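Local coordinates for protein mannitol dehydrogenase (Helicobacter pylori, PDB 3TWO) that probably catalyses the NADP(H)-dependent interconversion of cinnamyl alcohols and cinnamaldehydes, as a zinc-dependent member of the medium-chain alcohol dehydrogenase family, at residues Ser23-Ala26 / Arg30-Leu33; Phe91-Lys96 / Glu140-Ser145; Leu188-Val193 / Ala335-Val340; His211-Ala216 / Lys222-Asp227. All coordinates share one frame; numbering follows the deposited sequence.

Contact 1 of 4, residues Ser23-Ala26 / Arg30-Leu33; sequences SRHA and RDVL
Ala26 and Asp31 are the nearest CA pair where the loop leaving strand 18-24 comes near the start of strand 31-40, and at 8.6 Å they are still too far apart for paired strands. Residues 23-24 finish strand 18-24, the chain leaves it through His25 and Ala26, and after a short connection Asp31 opens strand 31-40. The two backbones therefore do not pair here, and the gap is spanned by side chains. The side chain of Asp31 leaves its strand toward residues 23-26, and OD2 is the atom that arrives, while the His25 imidazole swings across to meet it. With CG of His25 set between the backbone N and the carbonyl carbon (chi1 72°), the ring brings its NE2 edge up to the acid, and His25 NE2 lies 3.4 Å from Asp31 OD2. The oxygen sits near the ring plane, yet the carboxylate itself is turned 49° out of that plane. Asp31 OD2 is also 3.4 Å from Ala26 O; these are two acceptors that merely lie close. The backbone N of Gly28, inside the connection, donates a hydrogen bond to OD2, which links the first residue of strand 31-40 back to the connection that precedes it. Around the pair, His123 stacks its ring with that of His25, and Val137 touches both side chains. The contact thus lies against strand 135-139, with strand 31-40 running on between that strand and strand 65-73 in the GroES-like domain, and strand 18-24 pairing with strand 3-9.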
# COMPACT_ATOMS: atom_id res chain seq x y z
N SER B 23 -32.52 25.95 8.81
CA SER B 23 -33.32 25.68 7.63
C SER B 23 -32.45 25.02 6.56
O SER B 23 -31.20 25.16 6.54
CB SER B 23 -34.00 26.98 7.12
OG SER B 23 -33.03 27.79 6.47
N ARG B 24 -33.09 24.27 5.68
CA ARG B 24 -32.38 23.63 4.55
C ARG B 24 -32.94 24.18 3.24
O ARG B 24 -34.02 24.77 3.23
CB ARG B 24 -32.62 22.13 4.59
CG ARG B 24 -32.13 21.44 5.85
CD ARG B 24 -32.53 19.96 5.84
NE ARG B 24 -31.95 19.17 6.93
CZ ARG B 24 -30.67 18.77 7.06
NH1 ARG B 24 -29.73 19.15 6.18
NH2 ARG B 24 -30.33 17.96 8.09
N HIS B 25 -32.22 23.94 2.14
CA HIS B 25 -32.74 24.30 0.81
C HIS B 25 -34.15 23.71 0.49
O HIS B 25 -34.52 22.61 0.95
CB HIS B 25 -31.73 23.94 -0.31
CG HIS B 25 -31.59 22.47 -0.58
ND1 HIS B 25 -30.47 21.74 -0.18
CD2 HIS B 25 -32.36 21.60 -1.29
CE1 HIS B 25 -30.58 20.49 -0.61
NE2 HIS B 25 -31.71 20.39 -1.29
N ALA B 26 -34.91 24.47 -0.29
CA ALA B 26 -36.22 24.07 -0.80
C ALA B 26 -36.10 22.72 -1.53
O ALA B 26 -35.03 22.36 -2.04
CB ALA B 26 -36.76 25.16 -1.78
N ARG B 30 -36.03 17.43 -8.38
CA ARG B 30 -35.46 16.08 -8.19
C ARG B 30 -35.15 15.70 -6.74
O ARG B 30 -34.52 14.66 -6.51
CB ARG B 30 -34.15 15.92 -8.96
CG ARG B 30 -34.19 16.00 -10.46
CD ARG B 30 -34.77 14.74 -11.08
NE ARG B 30 -36.02 15.12 -11.69
CZ ARG B 30 -36.22 15.24 -13.01
NH1 ARG B 30 -35.24 14.97 -13.88
NH2 ARG B 30 -37.41 15.64 -13.45
N ASP B 31 -35.52 16.53 -5.77
CA ASP B 31 -35.22 16.27 -4.34
C ASP B 31 -36.34 15.47 -3.68
O ASP B 31 -37.49 15.44 -4.16
CB ASP B 31 -35.08 17.59 -3.56
CG ASP B 31 -33.84 18.40 -3.93
OD1 ASP B 31 -32.82 17.78 -4.33
OD2 ASP B 31 -33.89 19.65 -3.82
N VAL B 32 -36.01 14.86 -2.55
CA VAL B 32 -37.00 14.36 -1.61
C VAL B 32 -36.71 14.90 -0.21
O VAL B 32 -35.55 15.14 0.15
CB VAL B 32 -37.00 12.81 -1.54
CG1 VAL B 32 -37.25 12.26 -2.93
CG2 VAL B 32 -35.66 12.25 -0.95
N LEU B 33 -37.78 15.12 0.54
CA LEU B 33 -37.76 15.58 1.94
C LEU B 33 -38.01 14.34 2.78
O LEU B 33 -39.04 13.68 2.65
CB LEU B 33 -38.92 16.57 2.18
CG LEU B 33 -39.27 17.00 3.60
CD1 LEU B 33 -38.03 17.42 4.32
CD2 LEU B 33 -40.37 18.13 3.61

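Contact 2 of 4, residues Phe91-Lys96 / Glu140-Ser145; sequences FVNSCK and ENYVIS. With ZN (zinc ion), chain H.
Tyr142 lays its ring against the backbone of residues 92-94, in the GroES-like domain, where segment 91-96 runs into the four-cysteine zinc site of this dehydrogenase family. The ring is approached from several sides. Over one face stands Asn93 CA, 3.7 Å from the ring centroid and only 9° off the normal, a CH-pi contact with the backbone carbon almost above the centre. At the rim Phe91 comes in crosswise, the two side chains at about a right angle, and Phe91 CD1 meets Tyr142 CD2 at 3.8 Å near the plane of both rings. Ile296 of helix 296-308 touches both aromatic side chains. With CG anti to its carbonyl carbon (chi1 -59°), Tyr142 carries its ring along residues 92-94, and OH ends beside Ser94 and Lys96 CG. Lys96 then bends at its last torsion, and its NZ gives hydrogen bonds to the side-chain oxygen Asn93 OD1 (2.8 Å) and to the backbone Ser94 O, closing a small ring of bonds that spans Cys95. Cys95 SG binds the zinc ion at 2.4 Å, together with Cys98, Cys101 and Cys109. Between the segments the hydrogen bond is made by two hydroxyls, Ser94 OG and Tyr142 OH, 2.7 Å apart.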
# COMPACT_ATOMS: atom_id res chain seq x y z
N PHE B 91 -22.83 11.09 1.78
CA PHE B 91 -22.89 12.23 0.85
C PHE B 91 -24.28 12.35 0.22
O PHE B 91 -25.00 11.35 0.14
CB PHE B 91 -21.79 12.19 -0.23
CG PHE B 91 -21.74 10.87 -0.95
CD1 PHE B 91 -22.54 10.65 -2.06
CD2 PHE B 91 -20.91 9.85 -0.50
CE1 PHE B 91 -22.51 9.42 -2.73
CE2 PHE B 91 -20.85 8.64 -1.17
CZ PHE B 91 -21.67 8.43 -2.29
N VAL B 92 -24.63 13.56 -0.20
CA VAL B 92 -25.97 13.87 -0.66
C VAL B 92 -26.01 14.45 -2.07
O VAL B 92 -27.08 14.81 -2.60
CB VAL B 92 -26.66 14.91 0.27
CG1 VAL B 92 -26.83 14.35 1.62
CG2 VAL B 92 -25.82 16.25 0.34
N ASN B 93 -24.85 14.56 -2.70
CA ASN B 93 -24.77 15.11 -4.07
C ASN B 93 -23.36 14.95 -4.63
O ASN B 93 -22.44 14.71 -3.84
CB ASN B 93 -25.15 16.59 -4.09
CG ASN B 93 -26.01 16.95 -5.30
OD1 ASN B 93 -25.98 16.24 -6.30
ND2 ASN B 93 -26.88 17.97 -5.17
N SER B 94 -23.22 15.03 -5.98
CA SER B 94 -21.94 15.01 -6.69
C SER B 94 -22.16 15.56 -8.10
O SER B 94 -23.28 15.89 -8.43
CB SER B 94 -21.30 13.60 -6.73
OG SER B 94 -22.09 12.68 -7.48
N CYS B 95 -21.12 15.61 -8.94
CA CYS B 95 -21.22 16.45 -10.16
C CYS B 95 -21.96 15.66 -11.25
O CYS B 95 -22.58 16.25 -12.12
CB CYS B 95 -19.85 16.95 -10.69
SG CYS B 95 -18.98 15.69 -11.69
N LYS B 96 -21.90 14.33 -11.15
CA LYS B 96 -22.65 13.44 -12.05
C LYS B 96 -22.06 13.51 -13.47
O LYS B 96 -22.66 13.04 -14.41
CB LYS B 96 -24.18 13.76 -12.10
CG LYS B 96 -24.91 14.00 -10.75
CD LYS B 96 -26.36 14.49 -11.02
CE LYS B 96 -27.10 15.02 -9.78
NZ LYS B 96 -26.27 16.10 -9.07
N GLU B 140 -32.68 12.80 -5.31
CA GLU B 140 -33.17 11.40 -5.31
C GLU B 140 -32.16 10.32 -5.68
O GLU B 140 -32.38 9.14 -5.32
CB GLU B 140 -34.41 11.22 -6.21
CG GLU B 140 -34.21 11.74 -7.62
CD GLU B 140 -35.18 11.15 -8.61
OE1 GLU B 140 -35.02 11.44 -9.83
OE2 GLU B 140 -36.09 10.40 -8.18
N ASN B 141 -31.09 10.70 -6.38
CA ASN B 141 -30.02 9.75 -6.80
C ASN B 141 -29.02 9.38 -5.73
O ASN B 141 -28.11 8.62 -6.00
CB ASN B 141 -29.30 10.26 -8.05
CG ASN B 141 -30.28 10.49 -9.17
OD1 ASN B 141 -30.68 9.56 -9.86
ND2 ASN B 141 -30.75 11.74 -9.31
N TYR B 142 -29.21 9.95 -4.53
CA TYR B 142 -28.36 9.76 -3.35
C TYR B 142 -29.17 9.19 -2.18
O TYR B 142 -28.74 9.20 -1.03
CB TYR B 142 -27.68 11.10 -2.97
CG TYR B 142 -26.88 11.57 -4.14
CD1 TYR B 142 -27.48 12.30 -5.19
CD2 TYR B 142 -25.54 11.17 -4.28
CE1 TYR B 142 -26.77 12.66 -6.32
CE2 TYR B 142 -24.79 11.57 -5.45
CZ TYR B 142 -25.42 12.31 -6.43
OH TYR B 142 -24.74 12.73 -7.56
N VAL B 143 -30.36 8.67 -2.49
CA VAL B 143 -31.23 8.12 -1.45
C VAL B 143 -31.29 6.57 -1.56
O VAL B 143 -31.50 6.01 -2.65
CB VAL B 143 -32.64 8.77 -1.53
CG1 VAL B 143 -33.60 8.13 -0.50
CG2 VAL B 143 -32.53 10.30 -1.31
N ILE B 144 -31.14 5.86 -0.46
CA ILE B 144 -31.13 4.41 -0.52
C ILE B 144 -32.55 3.90 -0.23
O ILE B 144 -33.18 4.37 0.73
CB ILE B 144 -30.10 3.84 0.54
CG1 ILE B 144 -28.70 4.53 0.31
CG2 ILE B 144 -30.12 2.27 0.62
CD1 ILE B 144 -28.21 4.49 -1.16
N SER B 145 -33.04 2.93 -1.00
CA SER B 145 -34.34 2.36 -0.76
C SER B 145 -34.27 1.26 0.32
O SER B 145 -33.36 0.43 0.31
CB SER B 145 -34.85 1.77 -2.05
OG SER B 145 -35.91 0.96 -1.74
ZN ZN H . -18.38 13.91 -10.24

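Contact 3 of 4, residues Leu188-Val193 / Ala335-Val340; sequences LGSMAV and AKFRYV. With NDP (NADPH dihydro-nicotinamide-adenine-dinucleotide phosphate), chain F.
Leu188 and Arg338 meet by van der Waals contact, Leu188 CD1 resting 3.4 Å from Arg338 NH2 on an oblique approach to the guanidinium. The other methyl of the leucine goes to the nicotinamide, Leu188 CD2 coming within 3.5 Å of NADPH C6N. The other van der Waals meeting between the segments is that of Ser190 and Phe337: Ser190 CB lies 3.6 Å from Phe337 CD2. The serine hydroxyl turns back to the glycine-rich turn just before its helix and hydrogen-bonds to Gly186 O, and CB is the atom nearest the ring, on an oblique approach. Phe337 in turn is held edge-to-face by Phe185.

The polar bonds run to the cofactor rather than between the segments. Leu188 N, at the start of helix 187-198, gives a nearly straight hydrogen bond to NADPH O1N (2.7 Å, 173°). This is the Rossmann-type glycine-rich turn, with Gly184, Gly186 and Gly189, in which backbone amides at the helix N-terminus receive a phosphate; Gly187 N bonds to the cofactor as well. From strand 338-342 Arg338 grips another oxygen of the same phosphate: NH1 reaches O2N at 2.8 Å, and NH2 adds a weak bond to it at 3.2 Å. The arginine chain is bent at its second torsion (chi2 -81°), which carries the guanidinium round to meet O2N near its plane.

Ionic pairing fixes the arginine from behind, where Arg338 NE forms a salt bridge with Glu65 OE1.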
# COMPACT_ATOMS: atom_id res chain seq x y z
N LEU B 188 -17.69 0.10 13.08
CA LEU B 188 -17.27 -0.49 11.82
C LEU B 188 -16.77 -1.94 12.05
O LEU B 188 -17.14 -2.87 11.30
CB LEU B 188 -16.21 0.36 11.10
CG LEU B 188 -16.78 1.41 10.16
CD1 LEU B 188 -17.60 2.48 10.93
CD2 LEU B 188 -15.57 2.09 9.39
N GLY B 189 -15.97 -2.13 13.10
CA GLY B 189 -15.37 -3.43 13.35
C GLY B 189 -16.37 -4.56 13.42
O GLY B 189 -16.21 -5.60 12.79
N SER B 190 -17.39 -4.41 14.25
CA SER B 190 -18.42 -5.43 14.36
C SER B 190 -19.17 -5.66 13.03
O SER B 190 -19.54 -6.80 12.71
CB SER B 190 -19.42 -5.08 15.49
OG SER B 190 -20.11 -3.90 15.13
N MET B 191 -19.46 -4.61 12.25
CA MET B 191 -20.01 -4.88 10.88
C MET B 191 -19.05 -5.75 10.02
O MET B 191 -19.48 -6.68 9.31
CB MET B 191 -20.36 -3.57 10.13
CG MET B 191 -21.56 -2.86 10.71
SD MET B 191 -22.96 -3.96 11.04
CE MET B 191 -23.42 -4.63 9.43
N ALA B 192 -17.75 -5.41 10.05
CA ALA B 192 -16.68 -6.17 9.25
C ALA B 192 -16.69 -7.63 9.69
O ALA B 192 -16.67 -8.56 8.86
CB ALA B 192 -15.28 -5.61 9.55
N VAL B 193 -16.70 -7.83 11.01
CA VAL B 193 -16.84 -9.17 11.57
C VAL B 193 -18.07 -9.95 11.04
O VAL B 193 -17.95 -11.07 10.58
CB VAL B 193 -16.82 -9.16 13.13
CG1 VAL B 193 -17.29 -10.57 13.68
CG2 VAL B 193 -15.43 -8.85 13.66
N ALA B 335 -17.50 2.34 25.12
CA ALA B 335 -18.66 2.17 24.23
C ALA B 335 -18.84 0.68 23.95
O ALA B 335 -17.96 -0.13 24.32
CB ALA B 335 -18.49 3.00 22.91
N LYS B 336 -19.96 0.29 23.35
CA LYS B 336 -20.14 -1.12 23.04
C LYS B 336 -19.94 -1.25 21.51
O LYS B 336 -18.80 -1.55 21.03
CB LYS B 336 -21.52 -1.62 23.53
CG LYS B 336 -21.59 -3.18 23.65
CD LYS B 336 -23.06 -3.71 23.51
CE LYS B 336 -23.14 -5.24 23.33
NZ LYS B 336 -22.45 -5.91 24.50
N PHE B 337 -21.02 -1.03 20.74
CA PHE B 337 -20.89 -1.03 19.30
C PHE B 337 -21.43 0.30 18.76
O PHE B 337 -20.75 1.34 18.96
CB PHE B 337 -21.43 -2.33 18.67
CG PHE B 337 -20.71 -3.59 19.21
CD1 PHE B 337 -21.35 -4.47 20.12
CD2 PHE B 337 -19.40 -3.89 18.84
CE1 PHE B 337 -20.70 -5.62 20.60
CE2 PHE B 337 -18.75 -5.04 19.33
CZ PHE B 337 -19.42 -5.90 20.21
N ARG B 338 -22.60 0.31 18.12
CA ARG B 338 -23.16 1.57 17.61
C ARG B 338 -24.15 2.14 18.60
O ARG B 338 -24.97 1.38 19.16
CB ARG B 338 -23.81 1.39 16.21
CG ARG B 338 -22.85 1.69 15.05
CD ARG B 338 -22.78 3.21 14.82
NE ARG B 338 -22.02 3.59 13.63
CZ ARG B 338 -20.70 3.74 13.58
NH1 ARG B 338 -19.94 3.42 14.63
NH2 ARG B 338 -20.14 4.13 12.44
N TYR B 339 -24.09 3.47 18.78
CA TYR B 339 -25.22 4.25 19.37
C TYR B 339 -26.14 4.75 18.25
O TYR B 339 -25.65 5.13 17.14
CB TYR B 339 -24.74 5.48 20.17
CG TYR B 339 -24.01 5.13 21.46
CD1 TYR B 339 -22.60 5.18 21.53
CD2 TYR B 339 -24.71 4.70 22.59
CE1 TYR B 339 -21.93 4.86 22.72
CE2 TYR B 339 -24.06 4.36 23.77
CZ TYR B 339 -22.69 4.46 23.83
OH TYR B 339 -22.05 4.11 24.98
N VAL B 340 -27.45 4.70 18.51
CA VAL B 340 -28.39 5.21 17.53
C VAL B 340 -29.39 6.15 18.22
O VAL B 340 -29.97 5.79 19.27
CB VAL B 340 -29.12 4.12 16.81
CG1 VAL B 340 -30.23 4.75 15.99
CG2 VAL B 340 -28.17 3.29 15.92
PA NDP F . -15.90 3.47 17.09
O1A NDP F . -15.16 4.01 18.24
O2A NDP F . -17.11 2.46 17.16
O5B NDP F . -14.97 2.14 17.09
C5B NDP F . -13.44 2.21 17.20
C4B NDP F . -12.96 0.92 17.84
O4B NDP F . -11.50 0.68 17.80
C3B NDP F . -13.40 0.90 19.33
O3B NDP F . -14.00 -0.42 19.60
C2B NDP F . -12.05 1.07 20.07
O2B NDP F . -12.18 0.37 21.32
C1B NDP F . -11.08 0.27 19.17
N9A NDP F . -9.69 0.78 19.19
C8A NDP F . -9.33 2.08 19.38
N7A NDP F . -8.02 2.13 19.28
C5A NDP F . -7.55 0.91 19.03
C6A NDP F . -6.28 0.40 18.83
N6A NDP F . -5.13 1.17 18.87
N1A NDP F . -6.19 -0.91 18.61
C2A NDP F . -7.23 -1.70 18.54
N3A NDP F . -8.45 -1.24 18.71
C4A NDP F . -8.62 0.06 18.97
O3 NDP F . -15.39 3.84 15.65
PN NDP F . -16.11 3.59 14.33
O1N NDP F . -16.21 2.14 14.01
O2N NDP F . -17.41 4.42 14.10
O5D NDP F . -15.10 4.26 13.32
C5D NDP F . -13.65 3.85 13.42
C4D NDP F . -12.75 4.79 12.51
O4D NDP F . -13.28 4.54 11.19
C3D NDP F . -12.87 6.31 12.77
O3D NDP F . -11.55 6.91 12.62
C2D NDP F . -13.87 6.74 11.67
O2D NDP F . -13.65 8.06 11.31
C1D NDP F . -13.40 5.82 10.51
N1N NDP F . -14.38 5.72 9.37
C2N NDP F . -13.86 5.73 8.06
C3N NDP F . -14.70 5.63 6.97
C7N NDP F . -14.10 5.56 5.57
O7N NDP F . -12.92 5.20 5.40
N7N NDP F . -14.98 5.66 4.58
C4N NDP F . -16.10 5.57 7.18
C5N NDP F . -16.64 5.51 8.50
C6N NDP F . -15.80 5.60 9.59
P2B NDP F . -11.65 0.92 22.68
O1X NDP F . -12.93 0.76 23.70
O2X NDP F . -10.41 0.24 23.05
O3X NDP F . -11.44 2.49 22.51

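Contact 4 of 4, residues His211-Ala216 / Lys222-Asp227; sequences HKKQDA and KHFYTD
Phe224 presents its ring to the first turn of helix 213-218, and the contact is made by carbon atoms packed on that ring, with no polar bond between the segments. Lys213 CA sits over one face, offset toward the rim, in a CH-pi contact 3.9 Å from the ring centroid and 18° off the normal. Ala216, one turn further along, meets the ring differently: its methyl lies near the ring plane, with CB 3.5 Å from Phe224 CD1. The aliphatic chain of Lys213 runs on beside the ring, extended beyond CG, until its CE comes 3.9 Å from Phe224 CB. The phenylalanine side chain leaves the strand toward the helix, and its first torsion, CG anti to the backbone N (chi1 -166°), sets the ring against Lys213 and beside Ala216. Ala216 N hydrogen-bonds to Lys212 O (3.0 Å) in the opening turn, with Lys212 at the N-cap. Lys212 sends its own amine elsewhere, to the carbonyl oxygens of Lys336 and Phe185, and its side chain touches the NADPH. Helix 213-218 and strand 223-225 close a beta-alpha-beta unit of the Rossmann fold that starts from strand 202-206; Phe224 also touches Val205 there, and strand 223-225 is one of the two outermost strands of the parallel sheet.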
# COMPACT_ATOMS: atom_id res chain seq x y z
N HIS B 211 -13.04 -6.89 27.03
CA HIS B 211 -14.40 -6.56 27.48
C HIS B 211 -15.51 -7.09 26.56
O HIS B 211 -16.61 -7.40 27.05
CB HIS B 211 -14.62 -5.05 27.81
CG HIS B 211 -13.70 -4.50 28.85
ND1 HIS B 211 -13.42 -3.15 28.95
CD2 HIS B 211 -12.95 -5.11 29.81
CE1 HIS B 211 -12.56 -2.95 29.93
NE2 HIS B 211 -12.26 -4.13 30.46
N LYS B 212 -15.25 -7.19 25.27
CA LYS B 212 -16.26 -7.68 24.32
C LYS B 212 -15.89 -9.02 23.66
O LYS B 212 -16.45 -9.38 22.63
CB LYS B 212 -16.52 -6.59 23.27
CG LYS B 212 -16.93 -5.26 23.94
CD LYS B 212 -17.22 -4.10 22.95
CE LYS B 212 -16.01 -3.70 22.15
NZ LYS B 212 -16.27 -2.36 21.47
N LYS B 213 -14.96 -9.76 24.25
CA LYS B 213 -14.57 -11.05 23.67
C LYS B 213 -15.78 -12.00 23.50
O LYS B 213 -15.92 -12.61 22.45
CB LYS B 213 -13.49 -11.70 24.53
CG LYS B 213 -13.19 -13.10 24.16
CD LYS B 213 -11.88 -13.55 24.71
CE LYS B 213 -11.49 -14.92 24.02
NZ LYS B 213 -10.43 -15.51 24.82
N GLN B 214 -16.64 -12.11 24.51
CA GLN B 214 -17.86 -12.92 24.42
C GLN B 214 -18.75 -12.49 23.28
O GLN B 214 -19.32 -13.34 22.63
CB GLN B 214 -18.70 -12.89 25.72
CG GLN B 214 -18.12 -13.82 26.84
CD GLN B 214 -17.73 -15.26 26.34
OE1 GLN B 214 -16.54 -15.62 26.39
NE2 GLN B 214 -18.70 -16.03 25.83
N ASP B 215 -18.91 -11.19 23.05
CA ASP B 215 -19.69 -10.79 21.86
C ASP B 215 -18.98 -11.22 20.57
O ASP B 215 -19.64 -11.64 19.63
CB ASP B 215 -20.02 -9.30 21.80
CG ASP B 215 -20.49 -8.75 23.12
OD1 ASP B 215 -21.71 -8.73 23.40
OD2 ASP B 215 -19.62 -8.35 23.89
N ALA B 216 -17.65 -11.16 20.55
CA ALA B 216 -16.89 -11.62 19.37
C ALA B 216 -17.20 -13.11 19.11
O ALA B 216 -17.60 -13.49 18.02
CB ALA B 216 -15.43 -11.44 19.57
N LYS B 222 -13.10 -16.58 15.49
CA LYS B 222 -12.34 -17.75 15.87
C LYS B 222 -11.13 -17.40 16.79
O LYS B 222 -10.76 -18.20 17.64
CB LYS B 222 -11.95 -18.59 14.64
CG LYS B 222 -12.67 -20.09 14.56
CD LYS B 222 -14.27 -20.12 14.30
CE LYS B 222 -14.69 -21.01 13.06
NZ LYS B 222 -14.12 -20.50 11.71
N HIS B 223 -10.54 -16.22 16.62
CA HIS B 223 -9.45 -15.79 17.50
C HIS B 223 -9.67 -14.36 17.93
O HIS B 223 -10.12 -13.51 17.13
CB HIS B 223 -8.06 -15.87 16.85
CG HIS B 223 -7.73 -17.20 16.26
ND1 HIS B 223 -7.90 -17.49 14.92
CD2 HIS B 223 -7.23 -18.33 16.83
CE1 HIS B 223 -7.54 -18.74 14.69
NE2 HIS B 223 -7.12 -19.26 15.82
N PHE B 224 -9.39 -14.10 19.21
CA PHE B 224 -9.56 -12.78 19.76
C PHE B 224 -8.20 -12.38 20.31
O PHE B 224 -7.68 -13.07 21.13
CB PHE B 224 -10.58 -12.78 20.90
CG PHE B 224 -11.03 -11.40 21.28
CD1 PHE B 224 -12.15 -10.81 20.67
CD2 PHE B 224 -10.33 -10.67 22.22
CE1 PHE B 224 -12.55 -9.56 20.99
CE2 PHE B 224 -10.77 -9.38 22.55
CZ PHE B 224 -11.86 -8.83 21.92
N TYR B 225 -7.65 -11.25 19.86
CA TYR B 225 -6.37 -10.77 20.42
C TYR B 225 -6.51 -9.40 21.05
O TYR B 225 -7.37 -8.60 20.64
CB TYR B 225 -5.36 -10.69 19.32
CG TYR B 225 -5.17 -12.00 18.58
CD1 TYR B 225 -5.51 -12.11 17.21
CD2 TYR B 225 -4.67 -13.14 19.25
CE1 TYR B 225 -5.33 -13.28 16.52
CE2 TYR B 225 -4.46 -14.34 18.56
CZ TYR B 225 -4.78 -14.37 17.18
OH TYR B 225 -4.64 -15.50 16.44
N THR B 226 -5.69 -9.14 22.07
CA THR B 226 -5.65 -7.78 22.66
C THR B 226 -4.35 -7.05 22.23
O THR B 226 -4.08 -5.94 22.68
CB THR B 226 -5.77 -7.83 24.19
OG1 THR B 226 -4.79 -8.73 24.71
CG2 THR B 226 -7.20 -8.30 24.64
N ASP B 227 -3.57 -7.66 21.35
CA ASP B 227 -2.37 -7.01 20.86
C ASP B 227 -2.04 -7.74 19.61
O ASP B 227 -2.10 -8.99 19.58
CB ASP B 227 -1.23 -7.24 21.84
CG ASP B 227 -0.01 -6.36 21.56
OD1 ASP B 227 0.61 -6.46 20.51
OD2 ASP B 227 0.34 -5.56 22.43

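Overall arrangement
Contacts 1, 2 and 3 are buried and contact 4 is only partly so, at an edge strand of the Rossmann sheet. Contacts 1 and 2 belong to the GroES-like domain and touch each other, Arg30 O lying 2.9 Å from Glu140 N; their centres are about 13 Å apart. Strands 31-40 and 338-342 are neighbours, so contact 3 reaches the same sheet from the opposite side of the chain's centre. Contact 4 is nested within the loop that contact 3 closes and adjoins it by the salt bridge of Lys336 with Asp215 and by Phe337 packing on Asp215. Chemistry follows place: an acid in a turn, a tyrosine beside structural zinc, phosphate recognition, and plain apolar packing.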